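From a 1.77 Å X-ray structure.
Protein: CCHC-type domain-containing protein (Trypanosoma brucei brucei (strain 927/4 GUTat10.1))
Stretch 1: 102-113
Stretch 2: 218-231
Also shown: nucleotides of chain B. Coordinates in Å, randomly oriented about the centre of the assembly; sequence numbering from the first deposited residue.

Stretch 1 102-113: DCRRDVEALSCQ
Stretch 2 218-231: LTAQYVEHYAVGKP

How do two segments more than a hundred residues apart come to lie against each other? Both are largely helical: the first helix runs through Gln-113 and on beyond its stretch, while helix 218-226 enters from earlier in the chain and gives way at Ala-227 (phi/psi -106/78) to a loop. Their N-to-C directions differ by 46° (signed crossing angle -46°), and their axes approach to 8.8 Å. The register is set where the CA atoms of Glu-108 and Tyr-226 stand 5.0 Å apart and, further along, where those of Cys-112 and Gly-229 stand 4.7 Å apart. Together the stretches bury 670 Å².

What makes Tyr-226 the centre of the contact? It has the largest covered area, 116 Å², and its CA-to-CB bond points toward the first helix, where the side chain (chi1 m, chi2 88°) fits as a knob among Arg-104, Arg-105, Val-107 and Glu-108. A broad flat ring suits this place because it offers a face and an edge. Over the face lies Arg-104, its CB 3.9 Å from the ring centroid and only 3° off the normal, a CH-pi contact. Near the ring plane, Arg-105 NH1 approaches Tyr-226 CE2 to 3.6 Å. The backbone draws close as well: Glu-108 CA is 3.2 Å from Tyr-226 O, a CA-H...O contact.

How is Arg-104 held against Tyr-226? Its rotamer is m, t, m, and Asp-102 (chi1 t) fixes it at both ends. Asp-102 OD1 accepts from Arg-104 N at 3.2 Å, a capping bond, and from Arg-104 NE at 2.9 Å; Asp-102 OD2 completes the salt bridge with Arg-104 NH2 at 2.8 Å. Arg-104 CG also reaches Tyr-222 CD1 at 3.8 Å. On the nucleotide side, O2' of U8 of chain B donates a very short 2.5 Å hydrogen bond to Asp-102 OD2, and Arg-104 NH2 lies 3.0 Å from O2 of U8 of chain B. Arg-105 is tied to its own helix by a salt bridge from NH1 to Glu-108 OE1, 3.0 Å.

What fills the space beside the tyrosine? The CA-to-CB bond of Val-107 (chi1 t) points toward the second stretch, and 62 Å² of the residue is covered, with apolar contacts: Val-107 CG1 lies 4.0 Å from Val-223 CG1 and 3.4 Å from Ala-227 CB. Towards the start of the first stretch, Cys-103 (chi1 p) packs its SG 4.1 Å from Tyr-222 CB.

How does the contact continue past the end of the second helix? The CA-to-CB bond of Ser-111 (chi1 t) points toward the second stretch, and Gly-229 N donates to Ser-111 OG at 2.7 Å, the one hydrogen bond between the stretches. Gly-229 has phi/psi 77/8, a positive phi that favours glycine. Next to it, Cys-112 (chi1 m) brings SG to 3.1 Å from Lys-230 C and 4.0 Å from Pro-231 CD.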

# COMPACT_ATOMS: atom_id res chain seq x y z
N ASP A 102 0.67 -1.45 3.27
CA ASP A 102 0.42 -1.86 4.65
C ASP A 102 -0.46 -3.10 4.67
O ASP A 102 -1.70 -2.98 4.67
CB ASP A 102 -0.20 -0.74 5.50
CG ASP A 102 -0.18 -1.08 7.01
OD1 ASP A 102 0.13 -2.24 7.33
OD2 ASP A 102 -0.47 -0.21 7.84
N CYS A 103 0.15 -4.28 4.73
CA CYS A 103 -0.57 -5.55 4.67
C CYS A 103 -1.09 -6.01 6.03
O CYS A 103 -1.81 -7.01 6.09
CB CYS A 103 0.33 -6.66 4.12
SG CYS A 103 1.73 -7.14 5.15
N ARG A 104 -0.77 -5.30 7.10
CA ARG A 104 -0.89 -5.91 8.43
C ARG A 104 -2.34 -6.24 8.77
O ARG A 104 -2.68 -7.39 9.06
CB ARG A 104 -0.29 -4.99 9.48
CG ARG A 104 1.24 -4.94 9.42
CD ARG A 104 1.77 -3.85 10.37
NE ARG A 104 1.21 -2.57 10.02
CZ ARG A 104 1.35 -1.47 10.75
NH1 ARG A 104 2.09 -1.49 11.85
NH2 ARG A 104 0.75 -0.36 10.35
N ARG A 105 -3.18 -5.22 8.80
CA ARG A 105 -4.60 -5.43 9.09
C ARG A 105 -5.27 -6.30 8.02
O ARG A 105 -6.16 -7.11 8.33
CB ARG A 105 -5.32 -4.08 9.18
CG ARG A 105 -5.75 -3.66 10.55
CD ARG A 105 -4.60 -3.65 11.49
NE ARG A 105 -4.62 -4.79 12.41
CZ ARG A 105 -3.65 -5.00 13.29
NH1 ARG A 105 -3.69 -6.05 14.10
NH2 ARG A 105 -2.64 -4.14 13.35
N ASP A 106 -4.88 -6.12 6.76
CA ASP A 106 -5.48 -6.91 5.67
C ASP A 106 -5.23 -8.39 5.87
O ASP A 106 -6.15 -9.21 5.75
CB ASP A 106 -4.89 -6.48 4.32
CG ASP A 106 -5.36 -5.10 3.90
OD1 ASP A 106 -6.28 -4.56 4.54
OD2 ASP A 106 -4.82 -4.60 2.90
N VAL A 107 -3.98 -8.74 6.16
CA VAL A 107 -3.60 -10.13 6.30
C VAL A 107 -4.25 -10.74 7.53
O VAL A 107 -4.70 -11.89 7.52
CB VAL A 107 -2.06 -10.20 6.32
CG1 VAL A 107 -1.55 -11.37 7.10
CG2 VAL A 107 -1.54 -10.16 4.88
N GLU A 108 -4.36 -9.94 8.61
CA GLU A 108 -5.08 -10.38 9.78
C GLU A 108 -6.52 -10.70 9.44
O GLU A 108 -7.05 -11.71 9.88
CB GLU A 108 -5.03 -9.32 10.87
CG GLU A 108 -5.80 -9.70 12.12
CD GLU A 108 -5.72 -8.61 13.15
OE1 GLU A 108 -5.97 -7.46 12.78
OE2 GLU A 108 -5.37 -8.91 14.31
N ALA A 109 -7.16 -9.85 8.63
CA ALA A 109 -8.56 -10.08 8.26
C ALA A 109 -8.69 -11.26 7.31
O ALA A 109 -9.65 -12.03 7.41
CB ALA A 109 -9.17 -8.83 7.64
N LEU A 110 -7.75 -11.40 6.37
CA LEU A 110 -7.79 -12.56 5.49
C LEU A 110 -7.71 -13.85 6.30
O LEU A 110 -8.43 -14.81 6.02
CB LEU A 110 -6.66 -12.51 4.46
CG LEU A 110 -6.81 -11.42 3.40
CD1 LEU A 110 -5.59 -11.42 2.47
CD2 LEU A 110 -8.09 -11.60 2.59
N SER A 111 -6.84 -13.89 7.31
CA SER A 111 -6.65 -15.12 8.07
C SER A 111 -7.82 -15.36 9.02
O SER A 111 -8.38 -16.46 9.05
CB SER A 111 -5.33 -15.07 8.83
OG SER A 111 -5.17 -16.23 9.64
N CYS A 112 -8.20 -14.35 9.79
CA CYS A 112 -9.26 -14.49 10.78
C CYS A 112 -10.61 -14.74 10.14
O CYS A 112 -11.37 -15.62 10.57
CB CYS A 112 -9.37 -13.24 11.63
SG CYS A 112 -8.05 -13.08 12.81
N GLN A 113 -10.95 -13.93 9.14
CA GLN A 113 -12.28 -13.96 8.56
C GLN A 113 -12.40 -14.95 7.41
O GLN A 113 -13.45 -15.59 7.28
CB GLN A 113 -12.68 -12.56 8.09
CG GLN A 113 -12.79 -11.58 9.24
CD GLN A 113 -13.26 -10.24 8.77
OE1 GLN A 113 -14.24 -10.13 8.02
NE2 GLN A 113 -12.57 -9.21 9.19
N LEU A 218 11.06 -9.48 4.29
CA LEU A 218 10.56 -8.68 5.39
C LEU A 218 9.03 -8.69 5.40
O LEU A 218 8.41 -8.87 6.46
CB LEU A 218 11.11 -7.26 5.29
CG LEU A 218 10.59 -6.21 6.27
CD1 LEU A 218 10.77 -6.64 7.75
CD2 LEU A 218 11.30 -4.89 6.02
N THR A 219 8.42 -8.56 4.23
CA THR A 219 6.97 -8.69 4.17
C THR A 219 6.51 -10.07 4.63
O THR A 219 5.47 -10.19 5.30
CB THR A 219 6.47 -8.41 2.75
OG1 THR A 219 6.96 -7.13 2.31
CG2 THR A 219 4.97 -8.39 2.73
N ALA A 220 7.23 -11.13 4.24
CA ALA A 220 6.82 -12.47 4.67
C ALA A 220 6.81 -12.57 6.19
O ALA A 220 5.98 -13.28 6.76
CB ALA A 220 7.74 -13.54 4.10
N GLN A 221 7.74 -11.88 6.86
CA GLN A 221 7.74 -11.86 8.31
C GLN A 221 6.46 -11.21 8.85
O GLN A 221 5.90 -11.66 9.85
CB GLN A 221 8.97 -11.11 8.82
CG GLN A 221 9.12 -11.09 10.34
CD GLN A 221 9.17 -12.49 10.93
OE1 GLN A 221 8.22 -12.93 11.58
NE2 GLN A 221 10.27 -13.20 10.68
N TYR A 222 6.03 -10.12 8.22
CA TYR A 222 4.77 -9.48 8.62
C TYR A 222 3.59 -10.41 8.42
O TYR A 222 2.68 -10.46 9.26
CB TYR A 222 4.58 -8.18 7.85
CG TYR A 222 5.29 -7.05 8.52
CD1 TYR A 222 4.76 -6.47 9.66
CD2 TYR A 222 6.49 -6.58 8.03
CE1 TYR A 222 5.44 -5.45 10.32
CE2 TYR A 222 7.18 -5.56 8.68
CZ TYR A 222 6.64 -4.99 9.82
OH TYR A 222 7.31 -3.98 10.49
N VAL A 223 3.58 -11.16 7.32
CA VAL A 223 2.47 -12.09 7.09
C VAL A 223 2.50 -13.21 8.13
O VAL A 223 1.46 -13.63 8.63
CB VAL A 223 2.48 -12.63 5.65
CG1 VAL A 223 1.35 -13.65 5.45
CG2 VAL A 223 2.28 -11.48 4.66
N GLU A 224 3.69 -13.70 8.49
CA GLU A 224 3.77 -14.70 9.54
C GLU A 224 3.23 -14.17 10.86
O GLU A 224 2.61 -14.90 11.63
CB GLU A 224 5.22 -15.15 9.73
CG GLU A 224 5.75 -16.02 8.62
CD GLU A 224 5.04 -17.36 8.55
OE1 GLU A 224 5.04 -18.09 9.57
OE2 GLU A 224 4.46 -17.66 7.48
N HIS A 225 3.50 -12.90 11.15
CA HIS A 225 3.09 -12.31 12.42
C HIS A 225 1.58 -12.09 12.47
O HIS A 225 0.94 -12.33 13.50
CB HIS A 225 3.84 -11.00 12.63
CG HIS A 225 3.75 -10.46 14.02
ND1 HIS A 225 2.65 -9.78 14.49
CD2 HIS A 225 4.64 -10.50 15.04
CE1 HIS A 225 2.86 -9.43 15.74
NE2 HIS A 225 4.06 -9.86 16.10
N TYR A 226 0.98 -11.65 11.35
CA TYR A 226 -0.39 -11.16 11.35
C TYR A 226 -1.41 -12.16 10.84
O TYR A 226 -2.60 -11.98 11.07
CB TYR A 226 -0.47 -9.84 10.54
CG TYR A 226 0.03 -8.69 11.37
CD1 TYR A 226 1.37 -8.37 11.37
CD2 TYR A 226 -0.83 -7.99 12.22
CE1 TYR A 226 1.86 -7.33 12.18
CE2 TYR A 226 -0.35 -6.95 13.03
CZ TYR A 226 1.00 -6.63 13.01
OH TYR A 226 1.48 -5.61 13.82
N ALA A 227 -0.97 -13.23 10.17
CA ALA A 227 -1.87 -14.25 9.63
C ALA A 227 -1.75 -15.50 10.50
O ALA A 227 -1.13 -16.48 10.12
CB ALA A 227 -1.53 -14.55 8.18
N VAL A 228 -2.40 -15.46 11.66
CA VAL A 228 -2.31 -16.52 12.67
C VAL A 228 -3.67 -17.09 13.03
O VAL A 228 -3.80 -17.76 14.06
CB VAL A 228 -1.59 -16.04 13.94
CG1 VAL A 228 -0.13 -15.68 13.65
CG2 VAL A 228 -2.35 -14.86 14.57
N GLY A 229 -4.70 -16.82 12.24
CA GLY A 229 -5.98 -17.46 12.47
C GLY A 229 -6.80 -16.92 13.61
O GLY A 229 -7.84 -17.51 13.93
N LYS A 230 -6.39 -15.82 14.21
CA LYS A 230 -7.02 -15.19 15.36
C LYS A 230 -6.50 -13.77 15.45
O LYS A 230 -5.46 -13.47 14.86
CB LYS A 230 -6.71 -15.94 16.67
CG LYS A 230 -5.21 -15.95 16.95
CD LYS A 230 -4.86 -16.53 18.32
CE LYS A 230 -3.42 -17.00 18.35
NZ LYS A 230 -3.03 -17.44 19.71
N PRO A 231 -7.19 -12.88 16.11
CA PRO A 231 -6.66 -11.52 16.22
C PRO A 231 -5.27 -11.52 16.85
O PRO A 231 -4.94 -12.35 17.69
CB PRO A 231 -7.70 -10.79 17.07
CG PRO A 231 -8.98 -11.56 16.78
CD PRO A 231 -8.52 -12.98 16.74
P U B 8 -0.48 8.55 9.21
OP1 U B 8 -0.98 8.73 10.59
OP2 U B 8 0.76 9.26 8.81
O5' U B 8 -0.38 6.99 8.98
C5' U B 8 0.60 6.44 8.12
C4' U B 8 0.42 4.95 8.02
O4' U B 8 0.54 4.36 9.33
C3' U B 8 -0.92 4.46 7.51
O3' U B 8 -1.00 4.51 6.10
C2' U B 8 -0.99 3.05 8.07
O2' U B 8 -0.17 2.17 7.30
C1' U B 8 -0.31 3.24 9.43
N1 U B 8 -1.27 3.53 10.53
C2 U B 8 -1.91 2.46 11.09
O2 U B 8 -1.76 1.33 10.69
N3 U B 8 -2.77 2.79 12.13
C4 U B 8 -2.97 4.07 12.62
O4 U B 8 -3.75 4.25 13.56
C5 U B 8 -2.23 5.11 11.98
C6 U B 8 -1.41 4.81 10.97
P U B 9 -2.42 4.71 5.37
OP1 U B 9 -2.11 4.78 3.92
OP2 U B 9 -3.09 5.85 6.04
O5' U B 9 -3.21 3.39 5.75
C5' U B 9 -3.10 2.20 4.97
C4' U B 9 -3.88 1.03 5.55
O4' U B 9 -3.57 0.81 6.94
C3' U B 9 -5.40 1.11 5.52
O3' U B 9 -5.93 0.84 4.25
C2' U B 9 -5.80 0.09 6.58
O2' U B 9 -5.73 -1.24 6.08
C1' U B 9 -4.70 0.28 7.61
N1 U B 9 -5.10 1.21 8.68
C2 U B 9 -5.98 0.75 9.66
O2 U B 9 -6.44 -0.38 9.69
N3 U B 9 -6.32 1.66 10.62
C4 U B 9 -5.88 2.97 10.70
O4 U B 9 -6.28 3.67 11.63
C5 U B 9 -4.98 3.37 9.66
C6 U B 9 -4.63 2.50 8.70